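Local coordinates for protein eukaryotic translation initiation factor 2A (Schizosaccharomyces pombe, PDB 3WJ9) that probably directs initiator methionyl-tRNA to the small ribosomal subunit in a codon-dependent way during translation of a few specific mRNAs, here represented by its beta-propeller part, at residues L130-A139 against F149-K157; A172-V183 against F220-L229. All coordinates share one frame; numbering follows the deposited sequence.

In the fold
This chain is the beta-propeller part of eIF2A, built from antiparallel sheets set one after another around a ring. From the N terminus, contact 1 comes first: it joins strands 138-143 and 146-151, neighbours in one sheet, and closes across their tight hairpin, with nine residues, mostly strand, between its segments. Contact 2 follows it in series, with no nesting or crossing. Its segments are separated by 36 residues, including strands 193-199 and 206-212, and it packs the sheet that begins with strand 170-173 against the next one, which begins with strand 220-222. The two contacts, with centres about 16 Å apart, meet where Asp-135 binds His-179 and Gln-131 binds the backbone of Leu-173, linking three successive sheets.

Contact 1 (L130-A139 against F149-K157); sequences LQYTCDESLA and FYETGNMSK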
loop_
_atom_site.group_PDB
_atom_site.type_symbol
_atom_site.label_atom_id
_atom_site.label_comp_id
_atom_site.label_asym_id
_atom_site.label_seq_id
_atom_site.Cartn_x
_atom_site.Cartn_y
_atom_site.Cartn_z
ATOM N N LEU A 130 1.744 1.026 12.774
ATOM C CA LEU A 130 2.232 2.385 12.933
ATOM C C LEU A 130 2.575 2.952 11.566
ATOM O O LEU A 130 3.073 2.234 10.701
ATOM C CB LEU A 130 3.464 2.425 13.839
ATOM C CG LEU A 130 3.329 1.905 15.266
ATOM C CD1 LEU A 130 4.701 1.715 15.892
ATOM C CD2 LEU A 130 2.508 2.897 16.057
ATOM N N GLN A 131 2.301 4.235 11.367
ATOM C CA GLN A 131 2.764 4.916 10.169
ATOM C C GLN A 131 4.145 5.480 10.461
ATOM O O GLN A 131 4.519 5.641 11.622
ATOM C CB GLN A 131 1.796 6.021 9.744
ATOM C CG GLN A 131 0.363 5.549 9.568
ATOM C CD GLN A 131 -0.531 6.610 8.962
ATOM O OE1 GLN A 131 -0.055 7.565 8.349
ATOM N NE2 GLN A 131 -1.836 6.457 9.145
ATOM N N TYR A 132 4.908 5.767 9.415
ATOM C CA TYR A 132 6.264 6.263 9.593
ATOM C C TYR A 132 6.565 7.438 8.679
ATOM O O TYR A 132 5.878 7.659 7.682
ATOM C CB TYR A 132 7.286 5.156 9.327
ATOM C CG TYR A 132 7.316 4.038 10.347
ATOM C CD1 TYR A 132 6.352 3.037 10.345
ATOM C CD2 TYR A 132 8.321 3.978 11.302
ATOM C CE1 TYR A 132 6.383 2.015 11.275
ATOM C CE2 TYR A 132 8.360 2.959 12.236
ATOM C CZ TYR A 132 7.389 1.980 12.217
ATOM O OH TYR A 132 7.423 0.964 13.145
ATOM N N THR A 133 7.601 8.189 9.033
ATOM C CA THR A 133 8.172 9.179 8.135
ATOM C C THR A 133 9.126 8.448 7.196
ATOM O O THR A 133 9.498 7.308 7.462
ATOM C CB THR A 133 8.910 10.288 8.901
ATOM O OG1 THR A 133 9.934 9.708 9.718
ATOM C CG2 THR A 133 7.939 11.045 9.790
ATOM N N CYS A 134 9.514 9.090 6.100
ATOM C CA CYS A 134 10.380 8.442 5.118
ATOM C C CYS A 134 11.790 8.202 5.648
ATOM O O CYS A 134 12.450 7.241 5.253
ATOM C CB CYS A 134 10.443 9.265 3.831
ATOM S SG CYS A 134 9.057 8.975 2.715
ATOM N N ASP A 135 12.251 9.071 6.542
ATOM C CA ASP A 135 13.560 8.884 7.161
ATOM C C ASP A 135 13.489 7.894 8.318
ATOM O O ASP A 135 14.498 7.623 8.972
ATOM C CB ASP A 135 14.139 10.221 7.641
ATOM C CG ASP A 135 13.190 10.991 8.545
ATOM O OD1 ASP A 135 12.394 10.368 9.277
ATOM O OD2 ASP A 135 13.254 12.237 8.528
ATOM N N GLU A 136 12.286 7.378 8.570
ATOM C CA GLU A 136 12.059 6.358 9.589
ATOM C C GLU A 136 12.462 6.852 10.980
ATOM O O GLU A 136 12.922 6.072 11.812
ATOM C CB GLU A 136 12.829 5.083 9.237
ATOM C CG GLU A 136 12.226 3.789 9.753
ATOM C CD GLU A 136 13.093 2.596 9.406
ATOM O OE1 GLU A 136 14.271 2.587 9.817
ATOM O OE2 GLU A 136 12.613 1.677 8.712
ATOM N N SER A 137 12.291 8.147 11.227
ATOM C CA SER A 137 12.660 8.729 12.513
ATOM C C SER A 137 11.450 8.889 13.429
ATOM O O SER A 137 11.594 8.948 14.649
ATOM C CB SER A 137 13.346 10.085 12.315
ATOM O OG SER A 137 12.513 10.980 11.598
ATOM N N LEU A 138 10.260 8.951 12.841
ATOM C CA LEU A 138 9.045 9.184 13.616
ATOM C C LEU A 138 7.958 8.155 13.312
ATOM O O LEU A 138 7.756 7.774 12.160
ATOM C CB LEU A 138 8.514 10.598 13.355
ATOM C CG LEU A 138 9.489 11.755 13.590
ATOM C CD1 LEU A 138 8.853 13.086 13.220
ATOM C CD2 LEU A 138 9.973 11.770 15.032
ATOM N N ALA A 139 7.267 7.707 14.356
ATOM C CA ALA A 139 6.171 6.754 14.211
ATOM C C ALA A 139 4.878 7.358 14.746
ATOM O O ALA A 139 4.913 8.322 15.507
ATOM C CB ALA A 139 6.494 5.455 14.931
ATOM N N PHE A 149 2.827 10.664 18.562
ATOM C CA PHE A 149 4.040 10.618 17.753
ATOM C C PHE A 149 5.188 10.047 18.573
ATOM O O PHE A 149 5.260 10.262 19.780
ATOM C CB PHE A 149 4.403 12.011 17.233
ATOM C CG PHE A 149 3.404 12.577 16.267
ATOM C CD1 PHE A 149 2.251 13.193 16.724
ATOM C CD2 PHE A 149 3.621 12.500 14.903
ATOM C CE1 PHE A 149 1.331 13.716 15.840
ATOM C CE2 PHE A 149 2.705 13.022 14.012
ATOM C CZ PHE A 149 1.558 13.631 14.483
ATOM N N TYR A 150 6.083 9.318 17.915
ATOM C CA TYR A 150 7.193 8.672 18.605
ATOM C C TYR A 150 8.523 8.932 17.910
ATOM O O TYR A 150 8.559 9.327 16.747
ATOM C CB TYR A 150 6.965 7.160 18.696
ATOM C CG TYR A 150 5.787 6.734 19.547
ATOM C CD1 TYR A 150 4.484 6.856 19.080
ATOM C CD2 TYR A 150 5.982 6.193 20.811
ATOM C CE1 TYR A 150 3.409 6.465 19.852
ATOM C CE2 TYR A 150 4.912 5.797 21.590
ATOM C CZ TYR A 150 3.628 5.936 21.105
ATOM O OH TYR A 150 2.558 5.543 21.877
ATOM N N GLU A 151 9.615 8.717 18.636
ATOM C CA GLU A 151 10.933 8.607 18.023
ATOM C C GLU A 151 11.224 7.131 17.794
ATOM O O GLU A 151 11.226 6.350 18.739
ATOM C CB GLU A 151 12.019 9.230 18.901
ATOM C CG GLU A 151 12.173 10.733 18.759
ATOM C CD GLU A 151 13.397 11.252 19.488
ATOM O OE1 GLU A 151 13.876 12.354 19.147
ATOM O OE2 GLU A 151 13.884 10.552 20.399
ATOM N N THR A 152 11.462 6.744 16.545
ATOM C CA THR A 152 11.645 5.331 16.220
ATOM C C THR A 152 12.849 4.727 16.940
ATOM O O THR A 152 12.815 3.576 17.373
ATOM C CB THR A 152 11.806 5.115 14.703
ATOM O OG1 THR A 152 12.942 5.848 14.224
ATOM C CG2 THR A 152 10.555 5.581 13.966
ATOM N N GLY A 153 13.909 5.515 17.067
ATOM C CA GLY A 153 15.094 5.088 17.786
ATOM C C GLY A 153 14.798 4.728 19.227
ATOM O O GLY A 153 15.255 3.704 19.735
ATOM N N ASN A 154 14.020 5.580 19.885
ATOM C CA ASN A 154 13.653 5.368 21.276
ATOM C C ASN A 154 12.175 5.652 21.491
ATOM O O ASN A 154 11.813 6.689 22.040
ATOM C CB ASN A 154 14.496 6.258 22.189
ATOM C CG ASN A 154 14.306 5.935 23.654
ATOM O OD1 ASN A 154 13.718 4.912 24.007
ATOM N ND2 ASN A 154 14.809 6.805 24.518
HETATM N N MSE A 155 11.317 4.742 21.045
HETATM C CA MSE A 155 9.890 4.937 21.240
HETATM C C MSE A 155 9.434 4.290 22.555
HETATM O O MSE A 155 8.358 4.603 23.067
HETATM C CB MSE A 155 9.096 4.411 20.029
HETATM C CG MSE A 155 9.101 2.904 19.785
HETATM SE SE MSE A 155 8.222 2.381 18.099
HETATM C CE MSE A 155 9.769 2.238 16.898
ATOM N N SER A 156 10.284 3.437 23.127
ATOM C CA SER A 156 9.990 2.773 24.399
ATOM C C SER A 156 9.680 3.761 25.520
ATOM O O SER A 156 8.869 3.474 26.398
ATOM C CB SER A 156 11.161 1.880 24.823
ATOM O OG SER A 156 12.337 2.638 25.067
ATOM N N LYS A 157 10.331 4.920 25.485
ATOM C CA LYS A 157 10.162 5.922 26.532
ATOM C C LYS A 157 8.796 6.602 26.461
ATOM O O LYS A 157 8.341 7.195 27.438
ATOM C CB LYS A 157 11.273 6.973 26.453
ATOM C CG LYS A 157 11.233 7.849 25.213
ATOM C CD LYS A 157 12.375 8.851 25.224
ATOM C CE LYS A 157 12.373 9.718 23.976
ATOM N NZ LYS A 157 13.533 10.652 23.948
#
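Thr-152, just past strand 149-151, holds the end of the loop 133-137 with its backbone and both branches of its side chain. Its N donates to Ser-137 O over 2.9 Å, almost straight at the hydrogen (171°) but from above the carbonyl plane. Chi1 of 59° sends OG1 to Glu-136 O, a hydrogen bond whose modelled length is doubtfully short, and puts CG2 anti to the carbonyl carbon. That methyl meets the edge of the Tyr-132 ring near its plane, with Thr-152 CG2 3.8 Å from Tyr-132 CD2. A serine here lacks CG2 and would probably leave a gap between the Tyr-132 edge and Ala-139 CB.

Beside it, Ala-139 and Tyr-150 form an antiparallel hydrogen-bonded pair: Tyr-150 N reaches Ala-139 O at 2.9 Å, and Ala-139 N reaches Tyr-150 O at 3.2 Å. Their CB atoms share one face of the sheet, while Leu-138 and Glu-151, a non-hydrogen-bonded pair, lie on the other. Further along, Leu-130 CD1 rests 4.2 Å from SE of the selenomethionine Met-155.

Behind this shell, a type I turn from Thr-133 to Glu-136 is pinned by Asp-135. Its OD1 takes Thr-133 OG1 and, in an Asx turn, Ser-137 N, from opposite faces of the carboxylate plane. Thr-133 OG1 also accepts from Leu-138 N. Asp-135 OD2 binds His-179, and Glu-136 OE2 accepts from Ser-82 OG and the backbone N of Leu-84 and Lys-86, in the loop between strands 76-81 and 87-92 of the preceding sheet.

The carbonyls of Glu-136 and Ser-137, at the open end of the hairpin, thus both face Thr-152, while the grip on Asp-135 through both oxygens and on Glu-136 by the 82-86 loop would probably favour their carboxylate forms.

Contact 2 (A172-V183 against F220-L229); sequences ALSPGQNHAVAV and FKWNALGTSL
Trp-222 fills the main hollow between two propeller sheets, its indole sandwiched between Ser-174 CB on one face and Leu-229 CB on the other. Ser-174 CB stands 3.9 Å from the centroid of the Trp-222 six-membered ring, only 11° off the normal, a CH-pi contact. With chi1 at -81°, CG of the tryptophan lies anti to the carbonyl carbon, which carries the ring across to the 172-183 hairpin.

A small bump, Ala-182 CB, fits into a corner lined by three groups: it touches the edge of the Trp-222 ring at NE1 (3.6 Å), abuts Leu-229 CD2 at 3.5 Å, and sits over the face of the Phe-220 ring, offset toward the rim, 4.0 Å from its centroid. Ala-172 CB packs on the stem of the same phenylalanine, 3.7 Å from Phe-220 CB, and Val-183 O lies at the ring's edge.

Toward the hairpin ends, Pro-175 crosses the base of the tryptophan, with Pro-175 CD 3.6 Å from Trp-222 CB. Beyond it the turns meet backbone to backbone: Gly-176 lies against Gly-226, the centre of an inverse gamma turn. Ser-228 N donates to Asn-223 OD1 in the carbonyl plane, closing the loop 223-228 around that turn. No hydrogen bond joins the two segments, so the fit rests on apolar and CH-pi packing.

Strands 180-183 and 220-222 belong to adjacent sheets and run nearly antiparallel; their short-segment axes come within 9.3 Å at 159°. On the 172-183 side, Leu-173 packs on Ala-140 of strand 138-143; on the 220-229 side, Lys-221 O accepts from Trp-276 NE1 of strand 271-276, continuing the ring of sheets.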
loop_
_atom_site.group_PDB
_atom_site.type_symbol
_atom_site.label_atom_id
_atom_site.label_comp_id
_atom_site.label_asym_id
_atom_site.label_seq_id
_atom_site.Cartn_x
_atom_site.Cartn_y
_atom_site.Cartn_z
ATOM N N ALA A 172 -3.391 10.394 8.373
ATOM C CA ALA A 172 -2.404 9.926 7.398
ATOM C C ALA A 172 -1.176 10.834 7.356
ATOM O O ALA A 172 -1.299 12.048 7.202
ATOM C CB ALA A 172 -3.029 9.825 6.012
ATOM N N LEU A 173 0.006 10.236 7.484
ATOM C CA LEU A 173 1.259 10.989 7.501
ATOM C C LEU A 173 1.670 11.472 6.112
ATOM O O LEU A 173 1.041 11.121 5.113
ATOM C CB LEU A 173 2.382 10.137 8.099
ATOM C CG LEU A 173 2.730 10.363 9.571
ATOM C CD1 LEU A 173 1.478 10.359 10.425
ATOM C CD2 LEU A 173 3.705 9.303 10.058
ATOM N N SER A 174 2.726 12.279 6.059
ATOM C CA SER A 174 3.270 12.759 4.792
ATOM C C SER A 174 4.627 12.119 4.505
ATOM O O SER A 174 5.485 12.054 5.387
ATOM C CB SER A 174 3.395 14.286 4.804
ATOM O OG SER A 174 4.069 14.760 3.651
ATOM N N PRO A 175 4.824 11.645 3.265
ATOM C CA PRO A 175 6.077 11.008 2.856
ATOM C C PRO A 175 7.068 11.994 2.243
ATOM O O PRO A 175 7.981 11.589 1.526
ATOM C CB PRO A 175 5.616 9.979 1.819
ATOM C CG PRO A 175 4.277 10.499 1.302
ATOM C CD PRO A 175 3.849 11.669 2.163
ATOM N N GLY A 176 6.888 13.279 2.525
ATOM C CA GLY A 176 7.792 14.295 2.021
ATOM C C GLY A 176 9.116 14.290 2.757
ATOM O O GLY A 176 9.341 13.462 3.638
ATOM N N GLN A 177 10.001 15.211 2.390
ATOM C CA GLN A 177 11.268 15.358 3.097
ATOM C C GLN A 177 11.018 15.928 4.486
ATOM O O GLN A 177 11.518 15.406 5.482
ATOM C CB GLN A 177 12.235 16.251 2.318
ATOM C CG GLN A 177 12.946 15.557 1.170
ATOM C CD GLN A 177 14.162 16.330 0.694
ATOM O OE1 GLN A 177 14.384 17.468 1.104
ATOM N NE2 GLN A 177 14.955 15.712 -0.173
ATOM N N ASN A 178 10.238 17.003 4.544
ATOM C CA ASN A 178 9.807 17.562 5.816
ATOM C C ASN A 178 8.511 16.907 6.269
ATOM O O ASN A 178 7.543 16.828 5.516
ATOM C CB ASN A 178 9.634 19.075 5.714
ATOM C CG ASN A 178 10.952 19.813 5.810
ATOM O OD1 ASN A 178 11.537 19.926 6.887
ATOM N ND2 ASN A 178 11.431 20.317 4.679
ATOM N N HIS A 179 8.507 16.440 7.510
ATOM C CA HIS A 179 7.424 15.609 8.017
ATOM C C HIS A 179 6.160 16.414 8.302
ATOM O O HIS A 179 6.202 17.429 8.993
ATOM C CB HIS A 179 7.885 14.882 9.280
ATOM C CG HIS A 179 9.314 14.437 9.231
ATOM N ND1 HIS A 179 10.175 14.585 10.298
ATOM C CD2 HIS A 179 10.033 13.849 8.247
ATOM C CE1 HIS A 179 11.363 14.109 9.972
ATOM N NE2 HIS A 179 11.304 13.656 8.731
ATOM N N ALA A 180 5.037 15.953 7.760
ATOM C CA ALA A 180 3.750 16.605 7.974
ATOM C C ALA A 180 2.649 15.573 8.194
ATOM O O ALA A 180 2.827 14.392 7.903
ATOM C CB ALA A 180 3.407 17.507 6.800
ATOM N N VAL A 181 1.512 16.023 8.718
ATOM C CA VAL A 181 0.404 15.124 9.033
ATOM C C VAL A 181 -0.903 15.603 8.400
ATOM O O VAL A 181 -1.078 16.795 8.146
ATOM C CB VAL A 181 0.206 14.995 10.561
ATOM C CG1 VAL A 181 -0.590 13.741 10.899
ATOM C CG2 VAL A 181 1.545 14.976 11.271
ATOM N N ALA A 182 -1.805 14.659 8.136
ATOM C CA ALA A 182 -3.163 14.952 7.688
ATOM C C ALA A 182 -4.148 14.119 8.503
ATOM O O ALA A 182 -3.964 12.910 8.648
ATOM C CB ALA A 182 -3.313 14.664 6.212
ATOM N N VAL A 183 -5.183 14.763 9.040
ATOM C CA VAL A 183 -6.085 14.121 9.999
ATOM C C VAL A 183 -7.563 14.350 9.631
ATOM O O VAL A 183 -7.879 15.268 8.875
ATOM C CB VAL A 183 -5.811 14.640 11.436
ATOM C CG1 VAL A 183 -6.424 13.725 12.471
ATOM C CG2 VAL A 183 -4.313 14.764 11.688
ATOM N N PHE A 220 -7.341 9.406 2.377
ATOM C CA PHE A 220 -6.214 10.291 2.099
ATOM C C PHE A 220 -5.270 9.701 1.060
ATOM O O PHE A 220 -5.079 8.487 1.003
ATOM C CB PHE A 220 -5.443 10.597 3.383
ATOM C CG PHE A 220 -6.059 11.683 4.216
ATOM C CD1 PHE A 220 -6.137 12.978 3.738
ATOM C CD2 PHE A 220 -6.553 11.410 5.479
ATOM C CE1 PHE A 220 -6.699 13.980 4.499
ATOM C CE2 PHE A 220 -7.117 12.409 6.246
ATOM C CZ PHE A 220 -7.191 13.696 5.756
ATOM N N LYS A 221 -4.673 10.567 0.248
ATOM C CA LYS A 221 -3.748 10.119 -0.788
ATOM C C LYS A 221 -2.642 11.135 -1.057
ATOM O O LYS A 221 -2.708 11.892 -2.025
ATOM C CB LYS A 221 -4.505 9.824 -2.085
ATOM C CG LYS A 221 -4.178 8.478 -2.705
ATOM C CD LYS A 221 -5.328 7.500 -2.532
ATOM C CE LYS A 221 -4.965 6.119 -3.043
ATOM N NZ LYS A 221 -6.109 5.175 -2.940
ATOM N N TRP A 222 -1.626 11.144 -0.197
ATOM C CA TRP A 222 -0.442 11.970 -0.419
ATOM C C TRP A 222 0.309 11.487 -1.660
ATOM O O TRP A 222 0.122 10.352 -2.102
ATOM C CB TRP A 222 0.488 11.940 0.800
ATOM C CG TRP A 222 0.098 12.857 1.928
ATOM C CD1 TRP A 222 -0.611 12.527 3.047
ATOM C CD2 TRP A 222 0.413 14.249 2.053
ATOM N NE1 TRP A 222 -0.763 13.627 3.856
ATOM C CE2 TRP A 222 -0.143 14.699 3.267
ATOM C CE3 TRP A 222 1.110 15.161 1.256
ATOM C CZ2 TRP A 222 -0.027 16.016 3.700
ATOM C CZ3 TRP A 222 1.219 16.470 1.685
ATOM C CH2 TRP A 222 0.657 16.885 2.897
ATOM N N ASN A 223 1.149 12.348 -2.226
ATOM C CA ASN A 223 2.035 11.935 -3.308
ATOM C C ASN A 223 3.460 11.770 -2.789
ATOM O O ASN A 223 3.759 12.180 -1.667
ATOM C CB ASN A 223 1.989 12.935 -4.470
ATOM C CG ASN A 223 2.149 14.376 -4.020
ATOM O OD1 ASN A 223 1.649 14.770 -2.969
ATOM N ND2 ASN A 223 2.849 15.171 -4.822
ATOM N N ALA A 224 4.325 11.160 -3.602
ATOM C CA ALA A 224 5.712 10.885 -3.221
ATOM C C ALA A 224 6.381 12.114 -2.618
ATOM O O ALA A 224 7.120 12.018 -1.638
ATOM C CB ALA A 224 6.503 10.393 -4.424
ATOM N N LEU A 225 6.108 13.270 -3.210
ATOM C CA LEU A 225 6.499 14.539 -2.619
ATOM C C LEU A 225 5.386 14.996 -1.685
ATOM O O LEU A 225 4.266 15.246 -2.122
ATOM C CB LEU A 225 6.774 15.579 -3.706
ATOM C CG LEU A 225 7.817 15.136 -4.737
ATOM C CD1 LEU A 225 8.018 16.191 -5.814
ATOM C CD2 LEU A 225 9.135 14.799 -4.053
ATOM N N GLY A 226 5.689 15.092 -0.396
ATOM C CA GLY A 226 4.683 15.426 0.598
ATOM C C GLY A 226 4.202 16.863 0.531
ATOM O O GLY A 226 4.275 17.598 1.517
ATOM N N THR A 227 3.688 17.258 -0.628
ATOM C CA THR A 227 3.235 18.627 -0.836
ATOM C C THR A 227 1.730 18.691 -1.071
ATOM O O THR A 227 1.041 19.542 -0.508
ATOM C CB THR A 227 3.962 19.278 -2.028
ATOM O OG1 THR A 227 3.649 18.564 -3.230
ATOM C CG2 THR A 227 5.466 19.255 -1.810
ATOM N N SER A 228 1.224 17.786 -1.903
ATOM C CA SER A 228 -0.187 17.789 -2.273
ATOM C C SER A 228 -0.931 16.607 -1.657
ATOM O O SER A 228 -0.318 15.607 -1.298
ATOM C CB SER A 228 -0.326 17.770 -3.792
ATOM O OG SER A 228 0.286 18.910 -4.370
ATOM N N LEU A 229 -2.251 16.713 -1.540
ATOM C CA LEU A 229 -3.011 15.675 -0.847
ATOM C C LEU A 229 -4.462 15.540 -1.305
ATOM O O LEU A 229 -5.278 16.443 -1.101
ATOM C CB LEU A 229 -2.983 15.938 0.658
ATOM C CG LEU A 229 -3.925 15.083 1.502
ATOM C CD1 LEU A 229 -3.507 13.621 1.478
ATOM C CD2 LEU A 229 -3.964 15.619 2.914
#